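Local coordinates for probable outer membrane protein (Pseudomonas aeruginosa, PDB 3DWO) that is a FadL-family beta barrel of the outer membrane that probably carries long-chain fatty acids or other hydrophobic molecules across the outer membrane, at residues L265-L270 against Q416-G421. Sequence-based numbering, arbitrary orientation.
Sequences LAYPGL and QDRLGG. With C8E ((hydroxyethyloxy)tri(ethyloxy)octane), chain C.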
# COMPACT_ATOMS: atom_id res chain seq x y z
N LEU A 265 -22.38 -28.39 -2.63
CA LEU A 265 -22.57 -29.63 -1.90
C LEU A 265 -21.35 -29.85 -1.00
O LEU A 265 -21.48 -30.35 0.12
CB LEU A 265 -22.72 -30.80 -2.87
CG LEU A 265 -23.84 -30.63 -3.91
CD1 LEU A 265 -23.86 -31.83 -4.85
CD2 LEU A 265 -25.19 -30.49 -3.20
N ALA A 266 -20.18 -29.45 -1.49
CA ALA A 266 -18.95 -29.58 -0.72
C ALA A 266 -18.95 -28.60 0.45
O ALA A 266 -18.62 -28.96 1.58
CB ALA A 266 -17.73 -29.32 -1.61
N TYR A 267 -19.30 -27.35 0.17
CA TYR A 267 -19.34 -26.31 1.19
C TYR A 267 -20.74 -25.68 1.22
O TYR A 267 -21.01 -24.68 0.55
CB TYR A 267 -18.29 -25.24 0.87
CG TYR A 267 -16.87 -25.74 1.01
CD1 TYR A 267 -16.23 -25.74 2.25
CD2 TYR A 267 -16.19 -26.27 -0.08
CE1 TYR A 267 -14.94 -26.25 2.39
CE2 TYR A 267 -14.91 -26.79 0.05
CZ TYR A 267 -14.29 -26.78 1.29
OH TYR A 267 -13.02 -27.32 1.44
N PRO A 268 -21.65 -26.28 2.01
CA PRO A 268 -23.01 -25.74 2.11
C PRO A 268 -22.95 -24.25 2.38
O PRO A 268 -22.13 -23.79 3.17
CB PRO A 268 -23.61 -26.53 3.27
CG PRO A 268 -22.89 -27.86 3.18
CD PRO A 268 -21.46 -27.42 2.92
N GLY A 269 -23.82 -23.48 1.72
CA GLY A 269 -23.82 -22.04 1.91
C GLY A 269 -22.95 -21.33 0.88
O GLY A 269 -22.93 -20.10 0.82
N LEU A 270 -22.23 -22.10 0.09
CA LEU A 270 -21.37 -21.53 -0.93
C LEU A 270 -22.07 -21.51 -2.28
O LEU A 270 -22.62 -22.52 -2.73
CB LEU A 270 -20.06 -22.33 -1.05
CG LEU A 270 -19.13 -21.96 -2.21
CD1 LEU A 270 -18.70 -20.50 -2.09
CD2 LEU A 270 -17.90 -22.86 -2.21
N GLN A 416 -6.86 -22.45 3.83
CA GLN A 416 -8.00 -23.07 4.48
C GLN A 416 -8.56 -24.17 3.56
O GLN A 416 -8.16 -24.27 2.39
CB GLN A 416 -9.08 -22.02 4.75
CG GLN A 416 -9.48 -21.23 3.50
CD GLN A 416 -10.51 -20.18 3.80
OE1 GLN A 416 -11.70 -20.48 3.99
NE2 GLN A 416 -10.06 -18.93 3.89
N ASP A 417 -9.48 -24.98 4.08
CA ASP A 417 -10.06 -26.08 3.30
C ASP A 417 -10.55 -25.72 1.89
O ASP A 417 -10.11 -26.33 0.92
CB ASP A 417 -11.21 -26.73 4.07
CG ASP A 417 -10.77 -27.36 5.39
OD1 ASP A 417 -9.59 -27.78 5.49
OD2 ASP A 417 -11.61 -27.47 6.31
N ARG A 418 -11.46 -24.75 1.77
CA ARG A 418 -11.99 -24.41 0.46
C ARG A 418 -10.97 -23.85 -0.53
O ARG A 418 -11.27 -23.74 -1.73
CB ARG A 418 -13.20 -23.47 0.58
CG ARG A 418 -12.93 -22.06 1.05
CD ARG A 418 -14.25 -21.28 1.11
NE ARG A 418 -15.17 -21.83 2.09
CZ ARG A 418 -16.44 -21.45 2.23
NH1 ARG A 418 -16.96 -20.51 1.45
NH2 ARG A 418 -17.21 -22.02 3.15
N LEU A 419 -9.78 -23.51 -0.05
CA LEU A 419 -8.73 -23.00 -0.94
C LEU A 419 -7.69 -24.06 -1.30
O LEU A 419 -6.63 -23.74 -1.85
CB LEU A 419 -8.04 -21.78 -0.32
CG LEU A 419 -8.88 -20.50 -0.28
CD1 LEU A 419 -8.04 -19.37 0.28
CD2 LEU A 419 -9.37 -20.14 -1.70
N GLY A 420 -7.99 -25.31 -0.99
CA GLY A 420 -7.07 -26.39 -1.33
C GLY A 420 -6.22 -27.01 -0.24
O GLY A 420 -5.60 -28.05 -0.48
N GLY A 421 -6.16 -26.39 0.93
CA GLY A 421 -5.38 -26.94 2.04
C GLY A 421 -3.87 -27.02 1.89
O GLY A 421 -3.21 -27.73 2.66
C1 C8E C . -12.77 -19.02 -3.69
C2 C8E C . -13.39 -20.19 -3.10
C3 C8E C . -13.43 -21.35 -3.98
C4 C8E C . -14.22 -22.37 -3.30
C5 C8E C . -14.09 -23.63 -4.06
C6 C8E C . -14.75 -24.70 -3.36
C7 C8E C . -14.73 -25.74 -4.38
C8 C8E C . -15.44 -26.90 -3.85
O9 C8E C . -15.62 -28.17 -4.44
C10 C8E C . -16.29 -28.28 -5.68
C11 C8E C . -16.32 -29.74 -5.98
O12 C8E C . -15.56 -30.07 -7.14
C13 C8E C . -15.38 -31.49 -7.34
C14 C8E C . -14.65 -32.19 -8.53
O15 C8E C . -13.83 -31.67 -9.62
C16 C8E C . -14.64 -31.34 -10.76
C17 C8E C . -14.84 -32.49 -11.76
O18 C8E C . -16.02 -32.60 -12.60
C19 C8E C . -17.07 -33.39 -11.97
C20 C8E C . -18.57 -33.35 -12.43
O21 C8E C . -19.57 -33.79 -11.51
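The backbone N of Leu270 donates to the carbonyl O of Tyr267 at 2.9 Å, closing a type II beta turn just beyond helix 262-266, and both side chains leave their backbone toward 416-421. Gly269 suits the third position of this turn, where a positive phi (93°) would press a beta carbon against the preceding carbonyl oxygen. Tyr267 and Arg418 together make most of the contact, in nearly equal shares: the flat ring of Tyr267 lies under the CB of Arg418, a CH-pi contact with CB 3.7 Å from the ring centroid. The phenol reaches on to the peptide joining Asp417 and Arg418, with Tyr267 OH only 3.0 Å from Asp417 C. No hydrogen bond forms there, since the geometry is poor toward both Asp417 O and Arg418 N; the hydroxyl gives its proton to the carbonyl O of Ser182 instead. Arg418 complements the ring with a long side chain whose bend at chi3 (64°) swings the guanidinium back over the base of the tyrosine, Tyr267 CB lying over one of its faces. The two planes are 53° apart, so this is no parallel stack. Arg418 NH1 passes 3.9 Å from Leu270 CD1 and is bonded to the carbonyl O of Ile326. On the Arg418 side, a short 3-10 turn is tied by Leu419 N to Gln416 O (3.0 Å), an oxygen that also accepts from Gly421 N. A bound C8E detergent runs alongside: its C8 meets the Tyr267 ring edge, and Leu270 CD2 lies 3.8 Å from its C6. Apolar leucine and the aromatic rim thus suit an alkyl tail. This detergent-occupied hydrophobic groove among the extracellular loops is consistent with the low-affinity entry site of FadL.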